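Local coordinates for protein PelA (Pseudomonas aeruginosa, PDB 5TCB) that hydrolyses glycosidic bonds as the glycoside hydrolase domain of a larger protein that probably also has deacetylase activity, at residues His163-Phe177 / Pro184-His196. Residues are numbered along the deposited sequence; the frame is centred on the assembly and turned at random.
Sequences HRQEPGLKLFFNRGF and PGVASAVAVESIH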
loop_
_atom_site.group_PDB
_atom_site.type_symbol
_atom_site.label_atom_id
_atom_site.label_comp_id
_atom_site.label_asym_id
_atom_site.label_seq_id
_atom_site.Cartn_x
_atom_site.Cartn_y
_atom_site.Cartn_z
ATOM N N HIS A 163 -3.046 14.216 5.969
ATOM C CA HIS A 163 -2.391 14.086 7.248
ATOM C C HIS A 163 -2.847 15.177 8.220
ATOM O O HIS A 163 -2.994 14.929 9.429
ATOM C CB HIS A 163 -0.886 14.098 7.003
ATOM C CG HIS A 163 -0.083 13.875 8.231
ATOM N ND1 HIS A 163 -0.281 12.785 9.049
ATOM C CD2 HIS A 163 0.911 14.596 8.791
ATOM C CE1 HIS A 163 0.564 12.848 10.065
ATOM N NE2 HIS A 163 1.300 13.936 9.927
ATOM N N ARG A 164 -3.123 16.372 7.707
ATOM C CA ARG A 164 -3.630 17.442 8.565
ATOM C C ARG A 164 -5.077 17.181 8.990
ATOM O O ARG A 164 -5.445 17.458 10.142
ATOM C CB ARG A 164 -3.516 18.787 7.835
ATOM N N GLN A 165 -5.916 16.677 8.070
ATOM C CA GLN A 165 -7.314 16.385 8.389
ATOM C C GLN A 165 -7.449 15.210 9.350
ATOM O O GLN A 165 -8.363 15.208 10.181
ATOM C CB GLN A 165 -8.117 16.080 7.107
ATOM C CG GLN A 165 -9.545 15.535 7.360
ATOM C CD GLN A 165 -10.279 15.006 6.121
ATOM O OE1 GLN A 165 -10.435 15.735 5.132
ATOM N NE2 GLN A 165 -10.790 13.736 6.197
ATOM N N GLU A 166 -6.564 14.216 9.265
ATOM C CA GLU A 166 -6.714 12.953 9.982
ATOM C C GLU A 166 -5.429 12.619 10.725
ATOM O O GLU A 166 -4.751 11.639 10.409
ATOM C CB GLU A 166 -7.085 11.822 9.019
ATOM C CG GLU A 166 -8.405 12.063 8.269
ATOM C CD GLU A 166 -9.647 12.034 9.148
ATOM O OE1 GLU A 166 -9.591 11.538 10.311
ATOM O OE2 GLU A 166 -10.704 12.497 8.674
ATOM N N PRO A 167 -5.080 13.407 11.749
ATOM C CA PRO A 167 -3.841 13.132 12.494
ATOM C C PRO A 167 -3.894 11.850 13.298
ATOM O O PRO A 167 -2.845 11.376 13.749
ATOM C CB PRO A 167 -3.709 14.348 13.414
ATOM C CG PRO A 167 -5.125 14.841 13.610
ATOM C CD PRO A 167 -5.777 14.598 12.245
ATOM N N GLY A 168 -5.070 11.275 13.498
ATOM C CA GLY A 168 -5.170 10.007 14.164
ATOM C C GLY A 168 -5.002 8.792 13.283
ATOM O O GLY A 168 -5.190 7.675 13.768
ATOM N N LEU A 169 -4.726 8.976 11.997
ATOM C CA LEU A 169 -4.452 7.871 11.087
ATOM C C LEU A 169 -2.966 7.821 10.770
ATOM O O LEU A 169 -2.419 8.743 10.142
ATOM C CB LEU A 169 -5.268 8.015 9.801
ATOM C CG LEU A 169 -6.772 7.906 9.968
ATOM C CD1 LEU A 169 -7.437 8.132 8.636
ATOM C CD2 LEU A 169 -7.119 6.512 10.495
ATOM N N LYS A 170 -2.314 6.727 11.151
ATOM C CA LYS A 170 -0.953 6.503 10.667
ATOM C C LYS A 170 -0.997 6.254 9.176
ATOM O O LYS A 170 -1.844 5.498 8.700
ATOM C CB LYS A 170 -0.316 5.298 11.361
ATOM C CG LYS A 170 -0.058 5.494 12.824
ATOM C CD LYS A 170 0.638 4.285 13.418
ATOM C CE LYS A 170 0.912 4.475 14.888
ATOM N NZ LYS A 170 2.088 5.330 15.084
ATOM N N LEU A 171 -0.090 6.893 8.435
ATOM C CA LEU A 171 -0.034 6.749 6.983
ATOM C C LEU A 171 1.134 5.831 6.606
ATOM O O LEU A 171 2.302 6.148 6.835
ATOM C CB LEU A 171 0.069 8.112 6.299
ATOM C CG LEU A 171 -1.054 9.105 6.637
ATOM C CD1 LEU A 171 -0.874 10.379 5.845
ATOM C CD2 LEU A 171 -2.450 8.509 6.420
ATOM N N PHE A 172 0.787 4.688 6.036
ATOM C CA PHE A 172 1.706 3.627 5.664
ATOM C C PHE A 172 1.765 3.700 4.142
ATOM O O PHE A 172 0.815 3.323 3.446
ATOM C CB PHE A 172 1.165 2.306 6.223
ATOM C CG PHE A 172 1.990 1.079 5.962
ATOM C CD1 PHE A 172 3.244 1.112 5.391
ATOM C CD2 PHE A 172 1.456 -0.137 6.345
ATOM C CE1 PHE A 172 3.939 -0.077 5.172
ATOM C CE2 PHE A 172 2.138 -1.332 6.145
ATOM C CZ PHE A 172 3.385 -1.306 5.559
ATOM N N PHE A 173 2.845 4.283 3.628
ATOM C CA PHE A 173 2.956 4.537 2.192
ATOM C C PHE A 173 3.393 3.264 1.464
ATOM O O PHE A 173 4.300 2.564 1.927
ATOM C CB PHE A 173 4.019 5.591 1.891
ATOM C CG PHE A 173 3.630 7.027 2.124
ATOM C CD1 PHE A 173 2.675 7.399 3.040
ATOM C CD2 PHE A 173 4.278 8.022 1.402
ATOM C CE1 PHE A 173 2.378 8.752 3.238
ATOM C CE2 PHE A 173 3.998 9.342 1.604
ATOM C CZ PHE A 173 3.051 9.712 2.521
ATOM N N ASN A 174 2.795 2.994 0.308
ATOM C CA ASN A 174 3.384 2.081 -0.689
ATOM C C ASN A 174 4.285 2.911 -1.591
ATOM O O ASN A 174 3.812 3.664 -2.441
ATOM C CB ASN A 174 2.325 1.337 -1.484
ATOM C CG ASN A 174 2.906 0.150 -2.249
ATOM O OD1 ASN A 174 4.102 -0.142 -2.106
ATOM N ND2 ASN A 174 2.091 -0.540 -3.030
ATOM N N ARG A 175 5.603 2.804 -1.387
ATOM C CA ARG A 175 6.575 3.635 -2.130
ATOM C C ARG A 175 6.217 5.103 -1.895
ATOM O O ARG A 175 6.069 5.528 -0.744
ATOM C CB ARG A 175 6.642 3.225 -3.586
ATOM C CG ARG A 175 7.107 1.837 -3.842
ATOM C CD ARG A 175 7.178 1.561 -5.303
ATOM N NE ARG A 175 7.661 0.213 -5.599
ATOM C CZ ARG A 175 8.505 -0.072 -6.575
ATOM N NH1 ARG A 175 8.974 0.878 -7.385
ATOM N NH2 ARG A 175 8.873 -1.335 -6.750
ATOM N N GLY A 176 6.100 5.923 -2.923
ATOM C CA GLY A 176 6.012 7.360 -2.716
ATOM C C GLY A 176 7.327 8.096 -2.763
ATOM O O GLY A 176 7.421 9.221 -2.260
ATOM N N PHE A 177 8.333 7.524 -3.418
ATOM C CA PHE A 177 9.675 8.081 -3.366
ATOM C C PHE A 177 9.720 9.494 -3.918
ATOM O O PHE A 177 10.566 10.298 -3.503
ATOM C CB PHE A 177 10.637 7.186 -4.146
ATOM C CG PHE A 177 10.661 5.755 -3.671
ATOM C CD1 PHE A 177 10.848 5.467 -2.348
ATOM C CD2 PHE A 177 10.493 4.713 -4.558
ATOM C CE1 PHE A 177 10.831 4.141 -1.899
ATOM C CE2 PHE A 177 10.502 3.397 -4.128
ATOM C CZ PHE A 177 10.675 3.112 -2.828
ATOM N N PRO A 184 8.280 15.408 5.234
ATOM C CA PRO A 184 8.898 14.927 6.477
ATOM C C PRO A 184 7.862 14.775 7.576
ATOM O O PRO A 184 6.979 15.620 7.748
ATOM C CB PRO A 184 9.925 16.020 6.807
ATOM C CG PRO A 184 9.392 17.243 6.120
ATOM C CD PRO A 184 8.808 16.725 4.842
ATOM N N GLY A 185 7.950 13.658 8.294
ATOM C CA GLY A 185 7.062 13.406 9.412
ATOM C C GLY A 185 5.692 12.868 9.060
ATOM O O GLY A 185 4.885 12.642 9.967
ATOM N N VAL A 186 5.400 12.639 7.786
ATOM C CA VAL A 186 4.049 12.289 7.372
ATOM C C VAL A 186 3.839 10.781 7.357
ATOM O O VAL A 186 2.797 10.292 7.814
ATOM C CB VAL A 186 3.748 12.913 5.992
ATOM C CG1 VAL A 186 2.388 12.458 5.473
ATOM C CG2 VAL A 186 3.776 14.418 6.086
ATOM N N ALA A 187 4.787 10.035 6.789
ATOM C CA ALA A 187 4.696 8.585 6.691
ATOM C C ALA A 187 5.240 7.904 7.935
ATOM O O ALA A 187 6.284 8.288 8.465
ATOM C CB ALA A 187 5.457 8.075 5.473
ATOM N N SER A 188 4.525 6.865 8.378
ATOM C CA SER A 188 4.965 6.067 9.509
ATOM C C SER A 188 5.848 4.890 9.086
ATOM O O SER A 188 6.616 4.379 9.909
ATOM C CB SER A 188 3.745 5.551 10.270
ATOM O OG SER A 188 3.141 6.585 11.030
ATOM N N ALA A 189 5.721 4.444 7.844
ATOM C CA ALA A 189 6.525 3.384 7.259
ATOM C C ALA A 189 6.317 3.459 5.758
ATOM O O ALA A 189 5.359 4.082 5.283
ATOM C CB ALA A 189 6.113 2.006 7.795
ATOM N N VAL A 190 7.227 2.841 5.015
ATOM C CA VAL A 190 7.144 2.743 3.567
ATOM C C VAL A 190 7.308 1.288 3.181
ATOM O O VAL A 190 8.267 0.636 3.623
ATOM C CB VAL A 190 8.225 3.604 2.895
ATOM C CG1 VAL A 190 8.182 3.464 1.393
ATOM C CG2 VAL A 190 8.074 5.056 3.331
ATOM N N ALA A 191 6.371 0.783 2.384
ATOM C CA ALA A 191 6.451 -0.555 1.822
ATOM C C ALA A 191 7.021 -0.519 0.414
ATOM O O ALA A 191 6.932 0.478 -0.311
ATOM C CB ALA A 191 5.083 -1.238 1.791
ATOM N N VAL A 192 7.558 -1.665 0.008
ATOM C CA VAL A 192 8.099 -1.855 -1.325
ATOM C C VAL A 192 7.770 -3.256 -1.817
ATOM O O VAL A 192 8.175 -4.253 -1.207
ATOM C CB VAL A 192 9.615 -1.626 -1.389
ATOM C CG1 VAL A 192 10.121 -1.870 -2.833
ATOM C CG2 VAL A 192 9.961 -0.240 -0.926
ATOM N N GLU A 193 7.044 -3.332 -2.925
ATOM C CA GLU A 193 6.922 -4.541 -3.712
ATOM C C GLU A 193 7.927 -4.431 -4.849
ATOM O O GLU A 193 7.711 -3.581 -5.751
ATOM C CB GLU A 193 5.522 -4.694 -4.315
ATOM C CG GLU A 193 4.358 -4.549 -3.370
ATOM C CD GLU A 193 3.073 -4.353 -4.162
ATOM O OE1 GLU A 193 2.454 -5.352 -4.580
ATOM O OE2 GLU A 193 2.700 -3.187 -4.401
ATOM N N SER A 194 9.023 -5.189 -4.900
ATOM C CA SER A 194 9.424 -6.251 -3.987
ATOM C C SER A 194 10.940 -6.163 -3.868
ATOM O O SER A 194 11.587 -5.435 -4.632
ATOM C CB SER A 194 8.999 -7.618 -4.518
ATOM O OG SER A 194 7.597 -7.772 -4.536
ATOM N N ILE A 195 11.532 -6.938 -2.960
ATOM C CA ILE A 195 12.970 -6.841 -2.720
ATOM C C ILE A 195 13.695 -7.985 -3.421
ATOM O O ILE A 195 14.559 -7.748 -4.276
ATOM C CB ILE A 195 13.281 -6.792 -1.210
ATOM C CG1 ILE A 195 12.660 -5.550 -0.547
ATOM C CG2 ILE A 195 14.804 -6.826 -0.944
ATOM C CD1 ILE A 195 13.055 -4.203 -1.170
ATOM N N HIS A 196 13.358 -9.230 -3.101
ATOM C CA HIS A 196 14.005 -10.370 -3.737
ATOM C C HIS A 196 13.057 -11.194 -4.589
ATOM O O HIS A 196 13.391 -11.564 -5.728
ATOM C CB HIS A 196 14.636 -11.288 -2.680
ATOM C CG HIS A 196 15.749 -10.654 -1.913
ATOM N ND1 HIS A 196 16.892 -10.175 -2.521
ATOM C CD2 HIS A 196 15.903 -10.433 -0.586
ATOM C CE1 HIS A 196 17.697 -9.675 -1.598
ATOM N NE2 HIS A 196 17.123 -9.825 -0.416
HETATM O O HOH W 1 3.161 14.834 11.956
HETATM O O HOH W 2 1.833 8.704 9.702
HETATM O O HOH W 3 5.583 -1.141 -4.077
#
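Strands 170-174 and 189-192 run parallel, 27° apart, with Phe-173 N hydrogen-bonded to Ala-189 O, Ala-191 N to Phe-173 O and Arg-175 N to Ala-191 O. The chain turns a corner at Ser-188, whose N donates to Leu-171 O. A water there joins Leu-171 N, Val-186 O and Ser-188 OG. Ala-187, before the corner, lays its CB over the centre of the Phe-173 ring, a CH-pi contact of 3.8 Å to the ring centroid. On the opposite side of the sheet from Phe-173, the Phe-172 ring turns an edge to Ala-189 O, and its CE1 lies 3.8 Å from Ala-191 CB. These are neighbouring strands of the eight-stranded parallel sheet, in sequential order as in a (beta/alpha)8 barrel, within the GH114 family region. At the C-terminal strand ends the contact turns polar. Asn-174 ND2 donates to Glu-193 OE2 at 3.0 Å, on its anti side but 29° out of the carboxylate plane; Asp-135 also accepts from ND2, and Tyr-236 bonds Glu-193 OE1. With the Arg-175 chain extended from CG to NE, its NH2 donates to Glu-193 O, 2.7 Å away, from above the carbonyl plane. A second water bridges Asn-174 OD1, Arg-175 NE and Glu-193 N, just before the cis peptide that precedes Ser-194.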